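Local coordinates for myosin regulatory light chain (Physarum polycephalum, PDB 2BL0), which is a light chain of Physarum myosin II that binds calcium and belongs to the EF-hand family, at residues 26-38 with 60-74. Residues are numbered along the deposited sequence; the frame is centred on the assembly and turned at random.
Sequences ELGSALRSLGKNP and FKTVYRKPIKTPTEQ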
ATOM      1  N   GLU B  26      11.364 -11.877  13.033  1.00  5.58           N
ATOM      2  CA  GLU B  26      10.785 -11.493  11.762  1.00  5.61           C
ATOM      3  C   GLU B  26      11.764 -10.957  10.717  1.00  4.97           C
ATOM      4  O   GLU B  26      11.345 -10.596   9.634  1.00  4.45           O
ATOM      5  CB  GLU B  26       9.718 -10.427  11.996  1.00  5.49           C
ATOM      6  CG  GLU B  26       8.595 -10.847  12.929  0.59  7.89           C
ATOM      7  CD  GLU B  26       7.657 -11.855  12.303  0.59 10.43           C
ATOM      8  OE1 GLU B  26       7.680 -12.002  11.068  0.59 10.00           O
ATOM      9  OE2 GLU B  26       6.882 -12.495  13.058  0.59 14.14           O
ATOM     10  N   LEU B  27      13.054 -10.909  11.016  1.00  5.06           N
ATOM     11  CA  LEU B  27      14.024 -10.381  10.068  1.00  4.83           C
ATOM     12  C   LEU B  27      14.019 -11.176   8.776  1.00  5.09           C
ATOM     13  O   LEU B  27      13.994 -10.605   7.715  1.00  3.59           O
ATOM     14  CB  LEU B  27      15.434 -10.368  10.689  1.00  5.40           C
ATOM     15  CG  LEU B  27      16.576  -9.830   9.806  1.00  5.53           C
ATOM     16  CD1 LEU B  27      16.335  -8.402   9.316  1.00  6.82           C
ATOM     17  CD2 LEU B  27      17.897  -9.912  10.544  1.00  6.54           C
ATOM     18  N   GLY B  28      14.037 -12.502   8.862  1.00  4.99           N
ATOM     19  CA  GLY B  28      13.982 -13.323   7.672  1.00  4.64           C
ATOM     20  C   GLY B  28      12.772 -13.003   6.810  1.00  4.57           C
ATOM     21  O   GLY B  28      12.903 -12.782   5.607  1.00  5.41           O
ATOM     22  N   SER B  29      11.596 -12.965   7.431  1.00  5.60           N
ATOM     23  CA  SER B  29      10.339 -12.669   6.733  1.00  5.29           C
ATOM     24  C   SER B  29      10.365 -11.321   6.034  1.00  4.90           C
ATOM     25  O   SER B  29       9.928 -11.193   4.900  1.00  3.79           O
ATOM     26  CB  SER B  29       9.166 -12.722   7.716  1.00  6.92           C
ATOM     27  OG  SER B  29       9.010 -14.052   8.170  1.00 10.64           O
ATOM     28  N   ALA B  30      10.917 -10.326   6.717  1.00  4.30           N
ATOM     29  CA  ALA B  30      11.010  -8.967   6.181  1.00  4.54           C
ATOM     30  C   ALA B  30      11.978  -8.891   4.991  1.00  4.50           C
ATOM     31  O   ALA B  30      11.660  -8.261   3.970  1.00  4.28           O
ATOM     32  CB  ALA B  30      11.406  -7.992   7.301  1.00  4.48           C
ATOM     33  N   LEU B  31      13.148  -9.524   5.101  1.00  4.93           N
ATOM     34  CA  LEU B  31      14.100  -9.601   3.983  1.00  4.39           C
ATOM     35  C   LEU B  31      13.479 -10.301   2.785  1.00  4.86           C
ATOM     36  O   LEU B  31      13.536  -9.819   1.637  1.00  4.04           O
ATOM     37  CB  LEU B  31      15.380 -10.334   4.400  1.00  3.51           C
ATOM     38  CG  LEU B  31      16.246  -9.618   5.412  1.00  4.85           C
ATOM     39  CD1 LEU B  31      17.225 -10.605   5.984  1.00  3.88           C
ATOM     40  CD2 LEU B  31      16.950  -8.418   4.788  1.00  4.53           C
ATOM     41  N   ARG B  32      12.849 -11.439   3.058  1.00  4.83           N
ATOM     42  CA  ARG B  32      12.205 -12.228   2.029  1.00  5.49           C
ATOM     43  C   ARG B  32      11.058 -11.473   1.338  1.00  5.45           C
ATOM     44  O   ARG B  32      10.857 -11.618   0.138  1.00  5.29           O
ATOM     45  CB  ARG B  32      11.701 -13.526   2.633  1.00  6.03           C
ATOM     46  CG  ARG B  32      12.819 -14.476   2.955  1.00  5.91           C
ATOM     47  CD  ARG B  32      12.438 -15.602   3.899  1.00  7.41           C
ATOM     48  NE  ARG B  32      13.631 -16.374   4.227  1.00  6.46           N
ATOM     49  CZ  ARG B  32      13.918 -16.893   5.415  1.00  7.13           C
ATOM     50  NH1 ARG B  32      13.089 -16.773   6.459  1.00  7.69           N
ATOM     51  NH2 ARG B  32      15.066 -17.522   5.570  1.00  7.28           N
ATOM     52  N   SER B  33      10.340 -10.657   2.111  1.00  5.44           N
ATOM     53  CA  SER B  33       9.236  -9.864   1.599  1.00  6.82           C
ATOM     54  C   SER B  33       9.686  -8.960   0.462  1.00  6.41           C
ATOM     55  O   SER B  33       8.897  -8.687  -0.447  1.00  6.25           O
ATOM     56  CB  SER B  33       8.587  -9.021   2.712  1.00  6.69           C
ATOM     57  OG  SER B  33       7.901  -9.852   3.644  1.00  9.69           O
ATOM     58  N   LEU B  34      10.936  -8.500   0.535  1.00  6.13           N
ATOM     59  CA  LEU B  34      11.541  -7.581  -0.422  1.00  6.28           C
ATOM     60  C   LEU B  34      12.510  -8.247  -1.433  1.00  6.72           C
ATOM     61  O   LEU B  34      13.328  -7.576  -2.073  1.00  5.84           O
ATOM     62  CB  LEU B  34      12.256  -6.458   0.322  1.00  6.92           C
ATOM     63  CG  LEU B  34      11.326  -5.519   1.112  1.00  8.03           C
ATOM     64  CD1 LEU B  34      12.139  -4.433   1.761  1.00  9.63           C
ATOM     65  CD2 LEU B  34      10.256  -4.929   0.232  1.00  9.65           C
ATOM     66  N   GLY B  35      12.419  -9.566  -1.571  1.00  7.01           N
ATOM     67  CA  GLY B  35      13.092 -10.253  -2.651  1.00  7.26           C
ATOM     68  C   GLY B  35      14.528 -10.677  -2.438  1.00  6.87           C
ATOM     69  O   GLY B  35      15.266 -10.870  -3.416  1.00  7.04           O
ATOM     70  N   LYS B  36      14.933 -10.844  -1.190  1.00  5.64           N
ATOM     71  CA  LYS B  36      16.199 -11.479  -0.882  1.00  5.96           C
ATOM     72  C   LYS B  36      15.969 -12.715   0.002  1.00  5.88           C
ATOM     73  O   LYS B  36      15.185 -12.702   0.940  1.00  5.93           O
ATOM     74  CB  LYS B  36      17.155 -10.479  -0.250  1.00  6.64           C
ATOM     75  CG  LYS B  36      17.720  -9.518  -1.274  1.00  6.87           C
ATOM     76  CD  LYS B  36      18.741  -8.554  -0.713  1.00  7.90           C
ATOM     77  CE  LYS B  36      19.038  -7.451  -1.749  1.00  9.62           C
ATOM     78  NZ  LYS B  36      20.388  -6.769  -1.542  1.00  8.79           N
ATOM     79  N   ASN B  37      16.668 -13.791  -0.332  1.00  5.98           N
ATOM     80  CA  ASN B  37      16.386 -15.140   0.164  1.00  5.73           C
ATOM     81  C   ASN B  37      17.569 -15.767   0.921  1.00  6.25           C
ATOM     82  O   ASN B  37      18.259 -16.637   0.397  1.00  5.98           O
ATOM     83  CB  ASN B  37      16.086 -16.069  -1.012  1.00  5.79           C
ATOM     84  CG  ASN B  37      14.790 -15.748  -1.725  1.00  4.70           C
ATOM     85  OD1 ASN B  37      13.953 -14.978  -1.236  1.00  6.67           O
ATOM     86  ND2 ASN B  37      14.616 -16.351  -2.914  1.00  4.89           N
ATOM     87  N   PRO B  38      17.775 -15.388   2.177  1.00  5.76           N
ATOM     88  CA  PRO B  38      18.827 -16.013   2.964  1.00  5.74           C
ATOM     89  C   PRO B  38      18.472 -17.456   3.284  1.00  5.08           C
ATOM     90  O   PRO B  38      17.305 -17.778   3.532  1.00  4.96           O
ATOM     91  CB  PRO B  38      18.843 -15.179   4.250  1.00  5.12           C
ATOM     92  CG  PRO B  38      17.514 -14.654   4.348  1.00  5.50           C
ATOM     93  CD  PRO B  38      17.007 -14.410   2.962  1.00  6.16           C
ATOM     94  N   PHE B  60      17.719  -2.606   9.333  1.00  6.21           N
ATOM     95  CA  PHE B  60      17.064  -3.353   8.285  1.00  5.73           C
ATOM     96  C   PHE B  60      17.630  -2.948   6.938  1.00  6.48           C
ATOM     97  O   PHE B  60      17.907  -3.806   6.112  1.00  6.40           O
ATOM     98  CB  PHE B  60      15.566  -3.085   8.325  1.00  6.01           C
ATOM     99  CG  PHE B  60      14.762  -3.868   7.327  1.00  5.73           C
ATOM    100  CD1 PHE B  60      14.933  -5.249   7.166  1.00  7.28           C
ATOM    101  CD2 PHE B  60      13.774  -3.244   6.599  1.00  5.48           C
ATOM    102  CE1 PHE B  60      14.133  -5.947   6.275  1.00  7.67           C
ATOM    103  CE2 PHE B  60      12.991  -3.949   5.715  1.00  7.58           C
ATOM    104  CZ  PHE B  60      13.172  -5.297   5.562  1.00  6.75           C
ATOM    105  N   LYS B  61      17.792  -1.642   6.719  1.00  6.56           N
ATOM    106  CA  LYS B  61      18.369  -1.145   5.455  1.00  7.25           C
ATOM    107  C   LYS B  61      19.754  -1.701   5.208  1.00  7.50           C
ATOM    108  O   LYS B  61      20.056  -2.175   4.110  1.00  7.39           O
ATOM    109  CB  LYS B  61      18.426   0.380   5.472  1.00  7.97           C
ATOM    110  CG  LYS B  61      17.093   1.027   5.232  1.00  8.97           C
ATOM    111  CD  LYS B  61      17.194   2.543   5.395  1.00 10.49           C
ATOM    112  CE  LYS B  61      15.878   3.211   5.124  1.00 13.72           C
ATOM    113  NZ  LYS B  61      16.001   4.692   5.106  1.00 13.41           N
ATOM    114  N   THR B  62      20.586  -1.637   6.239  1.00  8.31           N
ATOM    115  CA  THR B  62      21.963  -2.076   6.186  1.00  8.86           C
ATOM    116  C   THR B  62      22.041  -3.572   5.871  1.00  8.28           C
ATOM    117  O   THR B  62      22.812  -3.996   5.023  1.00  8.57           O
ATOM    118  CB  THR B  62      22.679  -1.779   7.531  1.00  9.38           C
ATOM    119  OG1 THR B  62      22.657  -0.362   7.830  1.00 11.72           O
ATOM    120  CG2 THR B  62      24.130  -2.110   7.430  1.00 11.39           C
ATOM    121  N   VAL B  63      21.241  -4.370   6.560  1.00  8.06           N
ATOM    122  CA  VAL B  63      21.222  -5.811   6.365  1.00  7.36           C
ATOM    123  C   VAL B  63      20.728  -6.151   4.952  1.00  7.28           C
ATOM    124  O   VAL B  63      21.334  -6.959   4.243  1.00  5.96           O
ATOM    125  CB  VAL B  63      20.353  -6.501   7.422  1.00  7.75           C
ATOM    126  CG1 VAL B  63      20.145  -7.994   7.079  1.00  7.75           C
ATOM    127  CG2 VAL B  63      21.007  -6.389   8.770  1.00  9.05           C
ATOM    128  N   TYR B  64      19.642  -5.489   4.545  1.00  6.78           N
ATOM    129  CA  TYR B  64      19.010  -5.765   3.266  1.00  6.81           C
ATOM    130  C   TYR B  64      19.907  -5.417   2.100  1.00  7.72           C
ATOM    131  O   TYR B  64      19.878  -6.092   1.080  1.00  7.58           O
ATOM    132  CB  TYR B  64      17.669  -5.030   3.133  1.00  6.73           C
ATOM    133  CG  TYR B  64      17.016  -5.252   1.780  1.00  7.51           C
ATOM    134  CD1 TYR B  64      16.285  -6.397   1.519  1.00  6.96           C
ATOM    135  CD2 TYR B  64      17.150  -4.312   0.773  1.00  8.82           C
ATOM    136  CE1 TYR B  64      15.695  -6.603   0.269  1.00  9.36           C
ATOM    137  CE2 TYR B  64      16.589  -4.506  -0.484  1.00 10.47           C
ATOM    138  CZ  TYR B  64      15.850  -5.653  -0.723  1.00 10.83           C
ATOM    139  OH  TYR B  64      15.265  -5.839  -1.942  1.00 10.52           O
ATOM    140  N   ARG B  65      20.715  -4.381   2.246  1.00  8.90           N
ATOM    141  CA  ARG B  65      21.544  -3.912   1.125  1.00 10.27           C
ATOM    142  C   ARG B  65      22.779  -4.786   0.855  1.00 10.19           C
ATOM    143  O   ARG B  65      23.469  -4.620  -0.158  1.00 11.46           O
ATOM    144  CB  ARG B  65      21.947  -2.459   1.358  1.00 10.75           C
ATOM    145  CG  ARG B  65      20.791  -1.480   1.202  1.00 13.32           C
ATOM    146  CD  ARG B  65      20.197  -1.430  -0.191  1.00 18.40           C
ATOM    147  NE  ARG B  65      19.293  -0.285  -0.336  1.00 20.26           N
ATOM    148  CZ  ARG B  65      18.405  -0.144  -1.318  1.00 22.14           C
ATOM    149  NH1 ARG B  65      18.291  -1.069  -2.274  1.00 23.73           N
ATOM    150  NH2 ARG B  65      17.629   0.939  -1.352  1.00 20.59           N
ATOM    151  N   LYS B  66      23.046  -5.733   1.744  1.00 10.64           N
ATOM    152  CA  LYS B  66      24.091  -6.718   1.533  1.00 10.32           C
ATOM    153  C   LYS B  66      23.696  -7.678   0.411  1.00 11.14           C
ATOM    154  O   LYS B  66      22.503  -7.804   0.076  1.00 10.23           O
ATOM    155  CB  LYS B  66      24.358  -7.497   2.818  1.00 10.88           C
ATOM    156  CG  LYS B  66      24.749  -6.623   4.013  1.00 11.34           C
ATOM    157  CD  LYS B  66      25.862  -5.635   3.692  1.00 13.13           C
ATOM    158  CE  LYS B  66      26.351  -4.930   4.979  1.00 14.41           C
ATOM    159  NZ  LYS B  66      27.165  -3.734   4.668  1.00 16.53           N
ATOM    160  N   PRO B  67      24.693  -8.367  -0.155  1.00 10.52           N
ATOM    161  CA  PRO B  67      24.491  -9.230  -1.331  1.00 10.40           C
ATOM    162  C   PRO B  67      23.822 -10.568  -1.072  1.00  9.21           C
ATOM    163  O   PRO B  67      24.212 -11.588  -1.658  1.00  8.84           O
ATOM    164  CB  PRO B  67      25.928  -9.474  -1.833  1.00 10.59           C
ATOM    165  CG  PRO B  67      26.790  -8.634  -1.040  1.00 11.17           C
ATOM    166  CD  PRO B  67      26.110  -8.349   0.252  1.00 11.21           C
ATOM    167  N   ILE B  68      22.807 -10.572  -0.221  1.00  8.28           N
ATOM    168  CA  ILE B  68      21.992 -11.752  -0.011  1.00  7.87           C
ATOM    169  C   ILE B  68      21.365 -12.096  -1.368  1.00  7.00           C
ATOM    170  O   ILE B  68      20.914 -11.211  -2.085  1.00  5.52           O
ATOM    171  CB  ILE B  68      20.913 -11.452   1.053  1.00  7.53           C
ATOM    172  CG1 ILE B  68      21.555 -11.012   2.383  1.00  8.75           C
ATOM    173  CG2 ILE B  68      20.041 -12.669   1.252  1.00  9.48           C
ATOM    174  CD1 ILE B  68      20.565 -10.412   3.410  1.00  9.66           C
ATOM    175  N   LYS B  69      21.343 -13.381  -1.715  1.00  7.40           N
ATOM    176  CA  LYS B  69      20.857 -13.814  -3.022  1.00  7.54           C
ATOM    177  C   LYS B  69      19.405 -13.444  -3.294  1.00  7.39           C
ATOM    178  O   LYS B  69      18.533 -13.650  -2.445  1.00  7.23           O
ATOM    179  CB  LYS B  69      21.008 -15.339  -3.167  1.00  8.27           C
ATOM    180  CG  LYS B  69      22.458 -15.824  -3.248  1.00 10.09           C
ATOM    181  CD  LYS B  69      22.600 -17.011  -4.158  1.00 13.87           C
ATOM    182  CE  LYS B  69      23.959 -17.670  -4.029  1.00 16.80           C
ATOM    183  NZ  LYS B  69      23.783 -19.142  -3.956  1.00 18.26           N
ATOM    184  N   THR B  70      19.159 -12.901  -4.483  1.00  7.10           N
ATOM    185  CA  THR B  70      17.818 -12.751  -5.027  1.00  7.09           C
ATOM    186  C   THR B  70      17.371 -14.080  -5.650  1.00  6.30           C
ATOM    187  O   THR B  70      18.177 -14.978  -5.838  1.00  6.28           O
ATOM    188  CB  THR B  70      17.763 -11.631  -6.075  1.00  7.52           C
ATOM    189  OG1 THR B  70      18.646 -11.933  -7.147  1.00  8.17           O
ATOM    190  CG2 THR B  70      18.267 -10.287  -5.502  1.00  9.29           C
ATOM    191  N   PRO B  71      16.087 -14.228  -5.945  1.00  6.12           N
ATOM    192  CA  PRO B  71      15.598 -15.483  -6.527  1.00  6.48           C
ATOM    193  C   PRO B  71      16.278 -15.887  -7.853  1.00  7.04           C
ATOM    194  O   PRO B  71      16.575 -17.062  -8.014  1.00  6.21           O
ATOM    195  CB  PRO B  71      14.096 -15.228  -6.688  1.00  5.76           C
ATOM    196  CG  PRO B  71      13.788 -14.199  -5.657  1.00  6.15           C
ATOM    197  CD  PRO B  71      14.982 -13.290  -5.676  1.00  6.45           C
ATOM    198  N   THR B  72      16.552 -14.959  -8.774  1.00  8.97           N
ATOM    199  CA  THR B  72      17.238 -15.363 -10.013  1.00  9.36           C
ATOM    200  C   THR B  72      18.650 -15.890  -9.754  1.00  9.74           C
ATOM    201  O   THR B  72      19.147 -16.735 -10.509  1.00 10.18           O
ATOM    202  CB  THR B  72      17.328 -14.239 -11.068  1.00  9.60           C
ATOM    203  OG1 THR B  72      17.897 -13.067 -10.474  1.00 10.80           O
ATOM    204  CG2 THR B  72      15.961 -13.825 -11.533  1.00 10.44           C
ATOM    205  N   GLU B  73      19.302 -15.390  -8.714  1.00  9.03           N
ATOM    206  CA  GLU B  73      20.633 -15.864  -8.357  1.00  9.47           C
ATOM    207  C   GLU B  73      20.598 -17.295  -7.836  1.00  9.15           C
ATOM    208  O   GLU B  73      21.661 -17.909  -7.655  1.00 10.31           O
ATOM    209  CB  GLU B  73      21.268 -14.963  -7.295  1.00  9.39           C
ATOM    210  CG  GLU B  73      21.669 -13.601  -7.800  1.00 11.36           C
ATOM    211  CD  GLU B  73      22.195 -12.732  -6.679  1.00 14.91           C
ATOM    212  OE1 GLU B  73      23.403 -12.815  -6.355  1.00 18.80           O
ATOM    213  OE2 GLU B  73      21.395 -11.984  -6.105  1.00 13.84           O
ATOM    214  N   GLN B  74      19.401 -17.821  -7.559  1.00  8.66           N
ATOM    215  CA  GLN B  74      19.246 -19.199  -7.087  1.00  7.99           C
ATOM    216  C   GLN B  74      18.775 -20.188  -8.157  1.00  8.04           C
ATOM    217  O   GLN B  74      18.727 -21.378  -7.894  1.00  7.37           O
ATOM    218  CB  GLN B  74      18.311 -19.250  -5.879  1.00  8.36           C
ATOM    219  CG  GLN B  74      18.864 -18.457  -4.696  1.00  7.56           C
ATOM    220  CD  GLN B  74      17.909 -18.328  -3.536  1.00  7.82           C
ATOM    221  OE1 GLN B  74      16.719 -18.079  -3.739  1.00  8.01           O
ATOM    222  NE2 GLN B  74      18.426 -18.481  -2.313  1.00  8.61           N
TER
HETATM  223  O   HOH W   1      19.915  -4.077  -2.644  1.00 37.48           O
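Lys36 lays its aliphatic chain over one face of the Tyr64 ring, with CE 4.0 Å from the ring centroid. Leu34 CD1 lies over the opposite face, and Leu31 CD2 meets the ring edge. The lysine chain is extended beyond CG (chi2 -177°), which holds NZ above the same face, within bonding range of the backbone of Tyr64 and Lys66. There NZ donates to Tyr64 O at 2.8 Å, in the carbonyl plane, and to Lys66 O. A water takes a third bond, and NZ also makes a cation-pi contact with the ring. With an alanine here, Tyr64 O and Lys66 O would probably lose this donor, and one face of the Tyr64 ring its lysine cover. The Tyr64 hydroxyl donates to Leu34 O at 2.6 Å and also pairs with Ala2 N. The contact pairs the exiting helix 27-33 of the calcium-loaded first EF-hand with helix 57-64 of the N-terminal lobe; the axes of 27-33 and 60-64 cross at -64°. In the core between them, the Phe60 ring meets Ala30 CB at 3.6 Å from CE1, with Leu27 CD1 at its edge. Ile7 of helix 4-14 also touches Phe60 and Tyr64. Farther along, the linker toward the second lobe runs beside the loop after helix 27-33. Asn37 N donates to Lys69 O at 2.8 Å, nearly straight. Asn37 ND2 meets Gln74 OE1 at 2.8 Å, in the plane of its own amide; the two amide planes are 35° apart. Ile68 CG2 packs on Pro38 CD at 3.9 Å.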